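Local coordinates for uncharacterized protein (Nostoc punctiforme, PDB 2QDR) that is of unknown function but adopts the double-stranded beta-helix fold of the cupins and is a putative dioxygenase, at residues S189-G195 against N206-L210; D112-I118 against K131-I137; G218-I224 against G279-V285; Y238-C244 against H260-S266. All coordinates share one frame; numbering follows the deposited sequence.

Contacts 1, 3 and 4 reach one antiparallel sheet, with strands 205-212, 218-224, 279-285, 240-245 and 260-264 in that order. Contact 2 pairs strands of a different sheet, and its F116 and E114 touch F282 and R284 of contact 3. Contacts 2, 3 and 4 are buried, whereas contact 1, its centre about 16 Å from that of the chain, is partly buried; contacts 1 to 3 touch a second subunit, contact 4 none. The chemistry follows position: a loop's carbonyls hold a lysine in contact 1, apolar side chains dominate contact 3, and contacts 2 and 4 each add a tyrosine-glutamate bond. R284 forms salt bridges with both glutamates, E114 and E241.

Contact 1. Residues S189-G195 against N206-L210; sequences SKLLPWG and NKKWL
The aliphatic chain of K208 crosses one face of the W194 indole at about a right angle: CE sits 3.8 Å from the centroid of the five-membered ring, a CH-pi contact 15° off the ring normal, while CG lies 3.5 Å from W194 CE3. With CG beside the backbone N (chi1 -84°) and the chain extended beyond it, the lysine carries its ammonium past the ring to the 189-195 loop, where NZ gives a hydrogen bond of 2.6 Å to S189 O and a weak one to L192 O. NZ also makes a cation-pi contact with the five-membered ring and bonds H227 of the second subunit. S189 O also accepts L192 N, from the opposite face of its plane. This loop leads into the short edge strand, within this chain, of the seven-strand antiparallel sheet of a cupin-type double-stranded beta-helix; G195 and K207 form its hydrogen-bonded pair, K207 N lying 3.0 Å from G195 O. N206 ND2 reaches the same oxygen at 3.1 Å from above the carbonyl plane. With a serine in place of W194, the K208 chain would probably lose the flat surface beneath it, and P226 O of the second subunit its indole N-H donor.

Contact 2. Residues D112-I118 against K131-I137; sequences DLEIFVI and KHSYSFI
Polar side chains meet at one point: Y134 OH donates to E114 OE1 in a hydrogen bond of 2.5 Å, with the carboxylate oxygen at the edge of the ring and the two planes 71° apart. Y134 CG is anti to the backbone N (chi1 171°), which slants the ring across towards E114 on the neighbouring strand. The other carboxylate oxygen, E114 OE2, forms salt bridges with R211 and R284 and accepts N161 ND2, and R211 NE also donates to Y134 OH. A phenylalanine at Y134 would probably cost E114 OE1 and R211 NE the hydroxyl they share. Backbone bonds join strands 113-117 and 133-137, antiparallel at 173° with axes 4.8 Å apart; L113 and I115 form hydrogen-bonded pairs with I137 and S135. The ladder belongs to one sheet of the double-stranded beta-helix, and the face bearing E114, F116, Y134 and F136 packs towards strand 218-224. Apolar and aromatic contacts occupy both faces. F136 CD2 touches E114 CG at 3.6 Å, while the end of the ring, CZ, reaches D112 CB at 3.9 Å. F116 CZ comes 3.8 Å from H132 CB, their rings meeting obliquely. On the face of L113 and S135, I115 CD1 meets I137 CD1 at 4.0 Å.

Contact 3. Residues G218-I224 against G279-V285; sequences GVWLLAI and GLFFVRV
W220 takes a chi1 of 63°, with CG lying between its own backbone N and carbonyl carbon, and this folds the indole over the neighbouring strand. There CH2 lies 3.6 Å from V285 CG2 and NE1 3.7 Å from V283 CB; the V283 methine makes an off-centre CH-pi contact with the five-membered ring. F282 is turned differently, its CG anti to the backbone N (chi1 176°), and on the opposite face of the sheet its CZ comes within 3.4 Å of V219 CG1. The same ring touches L221 CD1 through CD1 at 3.8 Å, so V219 and L221, two residues apart on strand 218-224, both bear on one phenylalanine. F281 returns to the W220 face, where its CE1 meets I224 CD1 at 3.4 Å and L222 O lies near the plane of the ring at its edge. V219 and R284 run alongside each other in the same direction, V219 CG2 touching R284 CD at 3.7 Å. The guanidinium of R284 forms salt bridges with E241 and E114. Eight backbone hydrogen bonds hold the register from G218 with V285 to I224 with G279; V283 N to W220 O, 2.9 Å, is typical. The strand axes pass 4.7 Å apart at 158°. Such a fully bonded antiparallel pair of twisted strands, central in the seven-strand sheet and mostly apolar on both faces apart from R284, is an element of the cupin double-stranded beta-helix.

Contact 4. Residues Y238-C244 against H260-S266; sequences YNEEGYC and HYWYCPS
W262, with the largest area buried here, lies flat against the backbone of strand 240-244 in an antiparallel ladder of the cupin-type double-stranded beta-helix, the strand axes 4.7 Å apart. G242 CA sits 3.6 Å from the centroid of the six-membered ring and 18° off its normal, a CH-pi contact over the face. A CB on G242 would clash with W262 CZ2, so the absence of a side chain is what lets the indole come this close. The tryptophan's chi1 of 66° sets the ring over G242. The backbones of the two residues bond independently of it: G242 N reaches W262 O at 3.2 Å from above the carbonyl plane, and W262 N bonds to G242 O. An unknown ligand lies about 3 Å from the W262 side chain.

E240, next in buried area, extends its chain along the indole edge; W262 NE1 donates a weak bond of 3.3 Å to E240 OE2, the carboxylate turned 74° from the ring plane. Y261 is third, on the opposite face of the sheet. Its CD2 approaches G242 O at 3.1 Å, its CB packs at 4.1 Å on Y243 CD2, and its hydroxyl also bonds T85. E241 OE2 forms a salt bridge with R284. The other oxygen, E241 OE1, receives Y261 OH at the ring edge in a hydrogen bond of 2.5 Å.

Contact 1. Residues S189-G195 against N206-L210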
# COMPACT_ATOMS: atom_id res chain seq x y z
N SER A 189 2.35 -16.22 -24.01
CA SER A 189 1.67 -16.09 -22.72
C SER A 189 2.41 -16.78 -21.58
O SER A 189 2.30 -16.33 -20.44
CB SER A 189 0.22 -16.62 -22.79
OG SER A 189 0.17 -18.01 -23.01
N LYS A 190 3.18 -17.83 -21.90
CA LYS A 190 3.96 -18.56 -20.89
C LYS A 190 4.99 -17.64 -20.20
O LYS A 190 5.21 -17.76 -19.01
CB LYS A 190 4.65 -19.80 -21.50
CG LYS A 190 3.69 -20.80 -22.19
CD LYS A 190 4.34 -22.11 -22.65
CE LYS A 190 5.50 -21.90 -23.61
NZ LYS A 190 5.16 -21.06 -24.80
N LEU A 191 5.58 -16.72 -20.97
CA LEU A 191 6.58 -15.77 -20.45
C LEU A 191 5.97 -14.58 -19.69
O LEU A 191 6.67 -13.89 -18.95
CB LEU A 191 7.42 -15.20 -21.59
CG LEU A 191 8.15 -16.20 -22.48
CD1 LEU A 191 8.98 -15.47 -23.56
CD2 LEU A 191 9.03 -17.12 -21.67
N LEU A 192 4.68 -14.36 -19.87
CA LEU A 192 3.96 -13.28 -19.25
C LEU A 192 3.72 -13.69 -17.80
O LEU A 192 3.64 -14.88 -17.53
CB LEU A 192 2.67 -13.09 -20.05
CG LEU A 192 1.83 -11.83 -20.03
CD1 LEU A 192 2.61 -10.63 -20.58
CD2 LEU A 192 0.55 -12.07 -20.85
N PRO A 193 3.71 -12.73 -16.84
CA PRO A 193 3.46 -13.10 -15.42
C PRO A 193 1.99 -13.02 -15.02
O PRO A 193 1.24 -12.28 -15.64
CB PRO A 193 4.24 -12.03 -14.67
CG PRO A 193 4.09 -10.82 -15.54
CD PRO A 193 3.95 -11.28 -16.97
N TRP A 194 1.59 -13.78 -14.00
CA TRP A 194 0.20 -13.73 -13.51
C TRP A 194 -0.05 -12.47 -12.71
O TRP A 194 0.81 -12.03 -11.94
CB TRP A 194 -0.16 -14.94 -12.64
CG TRP A 194 -0.27 -16.21 -13.39
CD1 TRP A 194 0.61 -17.24 -13.38
CD2 TRP A 194 -1.32 -16.58 -14.29
NE1 TRP A 194 0.16 -18.24 -14.19
CE2 TRP A 194 -1.02 -17.87 -14.77
CE3 TRP A 194 -2.49 -15.95 -14.73
CZ2 TRP A 194 -1.83 -18.53 -15.69
CZ3 TRP A 194 -3.30 -16.61 -15.66
CH2 TRP A 194 -2.97 -17.88 -16.13
N GLY A 195 -1.24 -11.91 -12.89
CA GLY A 195 -1.67 -10.70 -12.19
C GLY A 195 -3.03 -10.90 -11.57
O GLY A 195 -3.67 -11.95 -11.77
N ASN A 206 -6.18 -15.91 -10.94
CA ASN A 206 -5.28 -14.95 -11.55
C ASN A 206 -5.60 -14.84 -13.02
O ASN A 206 -6.17 -15.76 -13.61
CB ASN A 206 -3.83 -15.36 -11.31
CG ASN A 206 -3.39 -15.12 -9.87
OD1 ASN A 206 -2.83 -16.00 -9.24
ND2 ASN A 206 -3.67 -13.93 -9.35
N LYS A 207 -5.16 -13.73 -13.60
CA LYS A 207 -5.45 -13.40 -14.98
C LYS A 207 -4.21 -12.99 -15.76
O LYS A 207 -3.26 -12.45 -15.19
CB LYS A 207 -6.44 -12.23 -14.88
CG LYS A 207 -7.38 -11.92 -16.02
CD LYS A 207 -8.15 -10.64 -15.63
CE LYS A 207 -9.31 -10.26 -16.56
NZ LYS A 207 -10.54 -11.06 -16.31
N LYS A 208 -4.19 -13.29 -17.06
CA LYS A 208 -3.12 -12.89 -17.98
C LYS A 208 -3.74 -12.23 -19.18
O LYS A 208 -4.22 -12.92 -20.08
CB LYS A 208 -2.25 -14.04 -18.49
CG LYS A 208 -1.13 -14.46 -17.61
CD LYS A 208 -0.37 -15.59 -18.27
CE LYS A 208 0.74 -16.07 -17.39
NZ LYS A 208 1.60 -17.10 -18.02
N TRP A 209 -3.73 -10.90 -19.21
CA TRP A 209 -4.28 -10.18 -20.36
C TRP A 209 -3.44 -10.35 -21.62
O TRP A 209 -2.24 -10.14 -21.59
CB TRP A 209 -4.39 -8.68 -20.08
CG TRP A 209 -5.51 -8.33 -19.23
CD1 TRP A 209 -5.54 -8.31 -17.87
CD2 TRP A 209 -6.80 -7.94 -19.68
NE1 TRP A 209 -6.78 -7.93 -17.44
CE2 TRP A 209 -7.58 -7.69 -18.53
CE3 TRP A 209 -7.37 -7.78 -20.94
CZ2 TRP A 209 -8.91 -7.29 -18.61
CZ3 TRP A 209 -8.68 -7.37 -21.02
CH2 TRP A 209 -9.43 -7.13 -19.86
N LEU A 210 -4.10 -10.75 -22.70
CA LEU A 210 -3.46 -10.91 -24.00
C LEU A 210 -3.79 -9.73 -24.92
O LEU A 210 -2.96 -9.34 -25.76
CB LEU A 210 -3.89 -12.21 -24.63
CG LEU A 210 -3.65 -13.50 -23.84
CD1 LEU A 210 -4.20 -14.69 -24.63
CD2 LEU A 210 -2.18 -13.69 -23.48

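Contact 2. Residues D112-I118 against K131-I137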
# COMPACT_ATOMS: atom_id res chain seq x y z
N ASP A 112 -10.40 -9.09 -39.10
CA ASP A 112 -9.55 -9.23 -37.92
C ASP A 112 -9.45 -10.73 -37.60
O ASP A 112 -10.47 -11.43 -37.61
CB ASP A 112 -10.10 -8.46 -36.71
CG ASP A 112 -10.15 -6.96 -36.93
OD1 ASP A 112 -9.63 -6.46 -37.94
OD2 ASP A 112 -10.74 -6.28 -36.06
N LEU A 113 -8.22 -11.19 -37.33
CA LEU A 113 -7.92 -12.60 -37.04
C LEU A 113 -7.14 -12.80 -35.74
O LEU A 113 -6.09 -12.19 -35.57
CB LEU A 113 -7.13 -13.18 -38.22
CG LEU A 113 -6.48 -14.58 -38.15
CD1 LEU A 113 -7.44 -15.68 -37.71
CD2 LEU A 113 -5.87 -14.92 -39.50
N GLU A 114 -7.65 -13.64 -34.84
CA GLU A 114 -6.95 -13.94 -33.60
C GLU A 114 -6.55 -15.40 -33.69
O GLU A 114 -7.30 -16.22 -34.22
CB GLU A 114 -7.78 -13.70 -32.36
CG GLU A 114 -8.56 -12.44 -32.44
CD GLU A 114 -9.05 -11.95 -31.10
OE1 GLU A 114 -8.28 -11.93 -30.13
OE2 GLU A 114 -10.22 -11.54 -31.06
N ILE A 115 -5.36 -15.70 -33.17
CA ILE A 115 -4.77 -17.02 -33.19
C ILE A 115 -4.23 -17.34 -31.82
O ILE A 115 -3.56 -16.50 -31.25
CB ILE A 115 -3.62 -17.02 -34.23
CG1 ILE A 115 -4.18 -16.78 -35.64
CG2 ILE A 115 -2.80 -18.32 -34.23
CD1 ILE A 115 -3.12 -16.70 -36.70
N PHE A 116 -4.52 -18.55 -31.32
CA PHE A 116 -4.02 -19.02 -30.03
C PHE A 116 -3.63 -20.49 -30.19
O PHE A 116 -4.50 -21.32 -30.44
CB PHE A 116 -5.03 -18.84 -28.91
CG PHE A 116 -4.50 -19.25 -27.57
CD1 PHE A 116 -3.76 -18.36 -26.81
CD2 PHE A 116 -4.72 -20.52 -27.07
CE1 PHE A 116 -3.26 -18.72 -25.57
CE2 PHE A 116 -4.22 -20.90 -25.83
CZ PHE A 116 -3.49 -19.99 -25.08
N VAL A 117 -2.36 -20.80 -29.97
CA VAL A 117 -1.84 -22.17 -30.17
C VAL A 117 -2.15 -23.11 -29.01
O VAL A 117 -1.71 -22.89 -27.89
CB VAL A 117 -0.31 -22.14 -30.41
CG1 VAL A 117 0.24 -23.57 -30.65
CG2 VAL A 117 0.02 -21.22 -31.59
N ILE A 118 -2.87 -24.19 -29.31
CA ILE A 118 -3.26 -25.20 -28.33
C ILE A 118 -2.21 -26.30 -28.22
O ILE A 118 -1.86 -26.70 -27.12
CB ILE A 118 -4.60 -25.86 -28.71
CG1 ILE A 118 -5.71 -24.81 -28.84
CG2 ILE A 118 -4.99 -26.95 -27.68
CD1 ILE A 118 -7.02 -25.37 -29.35
N LYS A 131 3.53 -23.45 -28.03
CA LYS A 131 2.41 -23.73 -27.12
C LYS A 131 1.93 -22.49 -26.35
O LYS A 131 2.71 -21.82 -25.68
CB LYS A 131 2.82 -24.85 -26.15
CG LYS A 131 1.76 -25.26 -25.13
CD LYS A 131 2.23 -26.35 -24.18
CE LYS A 131 1.15 -26.68 -23.18
NZ LYS A 131 1.63 -27.63 -22.14
N HIS A 132 0.64 -22.18 -26.48
CA HIS A 132 -0.03 -21.04 -25.80
C HIS A 132 0.46 -19.64 -26.25
O HIS A 132 0.30 -18.66 -25.53
CB HIS A 132 0.04 -21.24 -24.27
CG HIS A 132 -0.70 -22.44 -23.77
ND1 HIS A 132 -1.35 -22.46 -22.56
CD2 HIS A 132 -1.00 -23.62 -24.37
CE1 HIS A 132 -1.92 -23.64 -22.39
NE2 HIS A 132 -1.73 -24.36 -23.47
N SER A 133 1.03 -19.56 -27.45
CA SER A 133 1.47 -18.28 -28.00
C SER A 133 0.21 -17.70 -28.67
O SER A 133 -0.66 -18.45 -29.12
CB SER A 133 2.63 -18.42 -28.96
OG SER A 133 3.76 -18.92 -28.27
N TYR A 134 0.13 -16.37 -28.71
CA TYR A 134 -1.01 -15.65 -29.23
C TYR A 134 -0.64 -14.57 -30.20
O TYR A 134 0.42 -13.97 -30.08
CB TYR A 134 -1.76 -14.98 -28.05
CG TYR A 134 -2.87 -14.02 -28.44
CD1 TYR A 134 -4.10 -14.49 -28.87
CD2 TYR A 134 -2.68 -12.64 -28.38
CE1 TYR A 134 -5.11 -13.63 -29.25
CE2 TYR A 134 -3.69 -11.76 -28.74
CZ TYR A 134 -4.91 -12.27 -29.18
OH TYR A 134 -5.94 -11.43 -29.55
N SER A 135 -1.53 -14.31 -31.15
CA SER A 135 -1.36 -13.25 -32.12
C SER A 135 -2.71 -12.66 -32.51
O SER A 135 -3.69 -13.39 -32.62
CB SER A 135 -0.66 -13.72 -33.40
OG SER A 135 -0.63 -12.66 -34.35
N PHE A 136 -2.73 -11.33 -32.68
CA PHE A 136 -3.90 -10.58 -33.14
C PHE A 136 -3.43 -9.89 -34.42
O PHE A 136 -2.53 -9.05 -34.37
CB PHE A 136 -4.42 -9.53 -32.17
CG PHE A 136 -5.61 -8.78 -32.70
CD1 PHE A 136 -5.45 -7.64 -33.48
CD2 PHE A 136 -6.89 -9.24 -32.46
CE1 PHE A 136 -6.56 -6.97 -34.00
CE2 PHE A 136 -8.00 -8.56 -32.96
CZ PHE A 136 -7.83 -7.43 -33.73
N ILE A 137 -4.06 -10.24 -35.53
CA ILE A 137 -3.73 -9.70 -36.84
C ILE A 137 -4.90 -8.85 -37.32
O ILE A 137 -5.90 -9.40 -37.79
CB ILE A 137 -3.43 -10.84 -37.84
CG1 ILE A 137 -2.37 -11.79 -37.26
CG2 ILE A 137 -3.01 -10.26 -39.20
CD1 ILE A 137 -2.17 -13.05 -38.05

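Contact 3. Residues G218-I224 against G279-V285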
# COMPACT_ATOMS: atom_id res chain seq x y z
N GLY A 218 -11.97 -7.86 -23.98
CA GLY A 218 -10.68 -8.43 -24.32
C GLY A 218 -10.51 -9.93 -24.31
O GLY A 218 -11.48 -10.68 -24.27
N VAL A 219 -9.25 -10.33 -24.35
CA VAL A 219 -8.83 -11.71 -24.36
C VAL A 219 -7.86 -11.89 -23.23
O VAL A 219 -6.99 -11.03 -23.01
CB VAL A 219 -8.04 -12.03 -25.62
CG1 VAL A 219 -7.84 -13.55 -25.76
CG2 VAL A 219 -8.75 -11.49 -26.83
N TRP A 220 -7.97 -13.01 -22.52
CA TRP A 220 -7.05 -13.32 -21.42
C TRP A 220 -7.09 -14.78 -21.04
O TRP A 220 -8.01 -15.50 -21.42
CB TRP A 220 -7.36 -12.49 -20.17
CG TRP A 220 -8.71 -12.75 -19.56
CD1 TRP A 220 -9.06 -13.80 -18.75
CD2 TRP A 220 -9.86 -11.92 -19.67
NE1 TRP A 220 -10.38 -13.68 -18.38
CE2 TRP A 220 -10.89 -12.54 -18.93
CE3 TRP A 220 -10.12 -10.71 -20.32
CZ2 TRP A 220 -12.17 -11.98 -18.82
CZ3 TRP A 220 -11.39 -10.17 -20.22
CH2 TRP A 220 -12.40 -10.80 -19.47
N LEU A 221 -6.07 -15.19 -20.30
CA LEU A 221 -5.95 -16.53 -19.74
C LEU A 221 -6.35 -16.38 -18.30
O LEU A 221 -5.93 -15.42 -17.65
CB LEU A 221 -4.55 -17.11 -19.86
CG LEU A 221 -4.22 -17.90 -21.14
CD1 LEU A 221 -4.77 -17.26 -22.40
CD2 LEU A 221 -2.72 -18.10 -21.23
N LEU A 222 -7.18 -17.31 -17.81
CA LEU A 222 -7.65 -17.34 -16.43
C LEU A 222 -7.11 -18.58 -15.75
O LEU A 222 -7.31 -19.69 -16.24
CB LEU A 222 -9.18 -17.37 -16.36
CG LEU A 222 -9.85 -17.37 -14.97
CD1 LEU A 222 -9.60 -16.08 -14.24
CD2 LEU A 222 -11.36 -17.61 -15.10
N ALA A 223 -6.43 -18.39 -14.62
CA ALA A 223 -5.88 -19.49 -13.85
C ALA A 223 -6.73 -19.57 -12.60
O ALA A 223 -6.73 -18.61 -11.81
CB ALA A 223 -4.44 -19.25 -13.48
N ILE A 224 -7.48 -20.66 -12.45
CA ILE A 224 -8.32 -20.86 -11.28
C ILE A 224 -7.53 -21.74 -10.35
O ILE A 224 -7.08 -22.81 -10.74
CB ILE A 224 -9.67 -21.51 -11.59
CG1 ILE A 224 -10.46 -20.64 -12.58
CG2 ILE A 224 -10.46 -21.76 -10.27
CD1 ILE A 224 -11.82 -21.16 -12.96
N GLY A 279 -7.58 -24.96 -12.74
CA GLY A 279 -7.36 -25.09 -14.18
C GLY A 279 -6.93 -23.83 -14.90
O GLY A 279 -6.88 -22.76 -14.30
N LEU A 280 -6.63 -23.98 -16.19
CA LEU A 280 -6.21 -22.89 -17.06
C LEU A 280 -7.27 -22.78 -18.15
O LEU A 280 -7.64 -23.80 -18.74
CB LEU A 280 -4.84 -23.13 -17.69
CG LEU A 280 -4.26 -22.05 -18.61
CD1 LEU A 280 -4.16 -20.71 -17.93
CD2 LEU A 280 -2.89 -22.50 -19.13
N PHE A 281 -7.71 -21.56 -18.44
CA PHE A 281 -8.76 -21.30 -19.41
C PHE A 281 -8.52 -20.11 -20.32
O PHE A 281 -8.17 -19.05 -19.83
CB PHE A 281 -10.04 -20.99 -18.64
CG PHE A 281 -10.45 -22.05 -17.65
CD1 PHE A 281 -10.01 -21.99 -16.33
CD2 PHE A 281 -11.29 -23.09 -18.03
CE1 PHE A 281 -10.38 -22.96 -15.42
CE2 PHE A 281 -11.67 -24.05 -17.12
CZ PHE A 281 -11.21 -23.99 -15.82
N PHE A 282 -8.74 -20.28 -21.62
CA PHE A 282 -8.63 -19.19 -22.59
C PHE A 282 -10.01 -18.56 -22.58
O PHE A 282 -10.99 -19.27 -22.79
CB PHE A 282 -8.30 -19.71 -23.99
CG PHE A 282 -8.28 -18.64 -25.06
CD1 PHE A 282 -7.11 -17.95 -25.35
CD2 PHE A 282 -9.42 -18.36 -25.81
CE1 PHE A 282 -7.09 -16.98 -26.36
CE2 PHE A 282 -9.40 -17.39 -26.82
CZ PHE A 282 -8.23 -16.69 -27.09
N VAL A 283 -10.09 -17.26 -22.31
CA VAL A 283 -11.37 -16.57 -22.23
C VAL A 283 -11.38 -15.33 -23.10
O VAL A 283 -10.34 -14.68 -23.24
CB VAL A 283 -11.68 -16.14 -20.78
CG1 VAL A 283 -13.09 -15.54 -20.67
CG2 VAL A 283 -11.54 -17.32 -19.85
N ARG A 284 -12.54 -15.00 -23.64
CA ARG A 284 -12.70 -13.83 -24.48
C ARG A 284 -14.07 -13.20 -24.16
O ARG A 284 -15.09 -13.87 -24.23
CB ARG A 284 -12.49 -14.28 -25.93
CG ARG A 284 -12.28 -13.17 -26.88
CD ARG A 284 -11.51 -13.59 -28.13
NE ARG A 284 -12.23 -14.46 -29.06
CZ ARG A 284 -12.85 -14.08 -30.18
NH1 ARG A 284 -12.89 -12.81 -30.58
NH2 ARG A 284 -13.44 -14.99 -30.94
N VAL A 285 -14.07 -11.91 -23.76
CA VAL A 285 -15.27 -11.16 -23.34
C VAL A 285 -15.36 -9.81 -24.05
O VAL A 285 -14.37 -9.09 -24.09
CB VAL A 285 -15.25 -10.94 -21.79
CG1 VAL A 285 -16.42 -10.10 -21.31
CG2 VAL A 285 -15.26 -12.27 -21.07

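Contact 4. Residues Y238-C244 against H260-S266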
# COMPACT_ATOMS: atom_id res chain seq x y z
N TYR A 238 -23.28 -9.61 -20.89
CA TYR A 238 -22.24 -9.45 -21.88
C TYR A 238 -21.99 -10.79 -22.57
O TYR A 238 -22.42 -11.81 -22.05
CB TYR A 238 -20.94 -8.95 -21.23
CG TYR A 238 -20.47 -9.80 -20.05
CD1 TYR A 238 -19.61 -10.88 -20.26
CD2 TYR A 238 -20.88 -9.53 -18.75
CE1 TYR A 238 -19.19 -11.67 -19.20
CE2 TYR A 238 -20.45 -10.32 -17.69
CZ TYR A 238 -19.60 -11.38 -17.92
OH TYR A 238 -19.17 -12.16 -16.87
N ASN A 239 -21.32 -10.77 -23.71
CA ASN A 239 -20.99 -12.01 -24.43
C ASN A 239 -19.64 -12.50 -23.97
O ASN A 239 -18.72 -11.69 -23.79
CB ASN A 239 -20.97 -11.82 -25.94
CG ASN A 239 -22.31 -11.44 -26.50
OD1 ASN A 239 -23.33 -12.07 -26.21
ND2 ASN A 239 -22.32 -10.45 -27.38
N GLU A 240 -19.52 -13.81 -23.78
CA GLU A 240 -18.29 -14.48 -23.35
C GLU A 240 -18.17 -15.86 -23.98
O GLU A 240 -19.18 -16.55 -24.17
CB GLU A 240 -18.26 -14.64 -21.83
CG GLU A 240 -17.08 -15.49 -21.23
CD GLU A 240 -17.20 -15.73 -19.72
OE1 GLU A 240 -17.96 -15.01 -19.04
OE2 GLU A 240 -16.53 -16.65 -19.21
N GLU A 241 -16.95 -16.25 -24.32
CA GLU A 241 -16.68 -17.58 -24.84
C GLU A 241 -15.36 -17.98 -24.24
O GLU A 241 -14.61 -17.12 -23.79
CB GLU A 241 -16.62 -17.66 -26.36
CG GLU A 241 -15.45 -16.96 -27.03
CD GLU A 241 -15.36 -17.27 -28.54
OE1 GLU A 241 -16.35 -17.69 -29.16
OE2 GLU A 241 -14.28 -17.08 -29.10
N GLY A 242 -15.07 -19.27 -24.24
CA GLY A 242 -13.80 -19.73 -23.71
C GLY A 242 -13.51 -21.18 -24.01
O GLY A 242 -14.41 -21.92 -24.40
N TYR A 243 -12.25 -21.56 -23.81
CA TYR A 243 -11.77 -22.91 -24.06
C TYR A 243 -10.93 -23.35 -22.89
O TYR A 243 -10.09 -22.58 -22.40
CB TYR A 243 -10.94 -22.89 -25.33
CG TYR A 243 -10.58 -24.22 -25.92
CD1 TYR A 243 -9.43 -24.89 -25.54
CD2 TYR A 243 -11.35 -24.77 -26.95
CE1 TYR A 243 -9.08 -26.10 -26.13
CE2 TYR A 243 -11.00 -25.97 -27.54
CZ TYR A 243 -9.87 -26.63 -27.14
OH TYR A 243 -9.55 -27.84 -27.74
N CYS A 244 -11.16 -24.58 -22.42
CA CYS A 244 -10.41 -25.13 -21.29
C CYS A 244 -9.13 -25.80 -21.77
O CYS A 244 -9.19 -26.76 -22.54
CB CYS A 244 -11.26 -26.14 -20.52
SG CYS A 244 -10.29 -26.98 -19.25
N HIS A 260 -12.82 -28.62 -23.74
CA HIS A 260 -14.24 -28.25 -23.71
C HIS A 260 -14.31 -26.75 -23.97
O HIS A 260 -13.41 -26.00 -23.59
CB HIS A 260 -14.94 -28.62 -22.41
CG HIS A 260 -15.24 -30.08 -22.27
ND1 HIS A 260 -16.52 -30.57 -22.19
CD2 HIS A 260 -14.42 -31.16 -22.28
CE1 HIS A 260 -16.49 -31.88 -22.10
NE2 HIS A 260 -15.22 -32.27 -22.16
N TYR A 261 -15.37 -26.33 -24.63
CA TYR A 261 -15.59 -24.93 -24.98
C TYR A 261 -16.95 -24.44 -24.52
O TYR A 261 -17.88 -25.24 -24.34
CB TYR A 261 -15.46 -24.80 -26.50
CG TYR A 261 -15.91 -23.49 -27.12
CD1 TYR A 261 -17.22 -23.31 -27.50
CD2 TYR A 261 -15.01 -22.45 -27.36
CE1 TYR A 261 -17.66 -22.16 -28.07
CE2 TYR A 261 -15.44 -21.27 -27.94
CZ TYR A 261 -16.77 -21.13 -28.30
OH TYR A 261 -17.23 -19.98 -28.87
N TRP A 262 -17.07 -23.13 -24.32
CA TRP A 262 -18.35 -22.55 -23.94
C TRP A 262 -18.66 -21.26 -24.69
O TRP A 262 -17.77 -20.63 -25.28
CB TRP A 262 -18.44 -22.32 -22.43
CG TRP A 262 -17.54 -21.32 -21.87
CD1 TRP A 262 -17.78 -19.99 -21.71
CD2 TRP A 262 -16.25 -21.56 -21.31
NE1 TRP A 262 -16.72 -19.38 -21.11
CE2 TRP A 262 -15.76 -20.32 -20.86
CE3 TRP A 262 -15.45 -22.70 -21.17
CZ2 TRP A 262 -14.51 -20.19 -20.25
CZ3 TRP A 262 -14.22 -22.57 -20.59
CH2 TRP A 262 -13.76 -21.33 -20.13
N TYR A 263 -19.94 -20.91 -24.66
CA TYR A 263 -20.48 -19.71 -25.27
C TYR A 263 -21.65 -19.25 -24.42
O TYR A 263 -22.61 -19.99 -24.23
CB TYR A 263 -20.94 -19.96 -26.72
CG TYR A 263 -21.63 -18.76 -27.32
CD1 TYR A 263 -20.90 -17.65 -27.73
CD2 TYR A 263 -23.01 -18.73 -27.49
CE1 TYR A 263 -21.53 -16.54 -28.30
CE2 TYR A 263 -23.65 -17.62 -28.05
CZ TYR A 263 -22.90 -16.53 -28.45
OH TYR A 263 -23.53 -15.43 -29.01
N CYS A 264 -21.56 -18.04 -23.90
CA CYS A 264 -22.57 -17.46 -23.05
C CYS A 264 -22.95 -16.12 -23.63
O CYS A 264 -22.21 -15.15 -23.44
CB CYS A 264 -21.99 -17.30 -21.65
SG CYS A 264 -21.34 -18.85 -20.99
N PRO A 265 -24.10 -16.03 -24.34
CA PRO A 265 -24.46 -14.74 -24.89
C PRO A 265 -24.92 -13.79 -23.79
O PRO A 265 -25.04 -14.18 -22.64
CB PRO A 265 -25.58 -15.07 -25.88
CG PRO A 265 -26.23 -16.25 -25.31
CD PRO A 265 -25.11 -17.05 -24.67
N SER A 266 -25.17 -12.54 -24.16
CA SER A 266 -25.59 -11.53 -23.20
C SER A 266 -26.81 -11.92 -22.36
O SER A 266 -27.78 -12.44 -22.88
CB SER A 266 -25.83 -10.21 -23.92
OG SER A 266 -24.59 -9.81 -24.49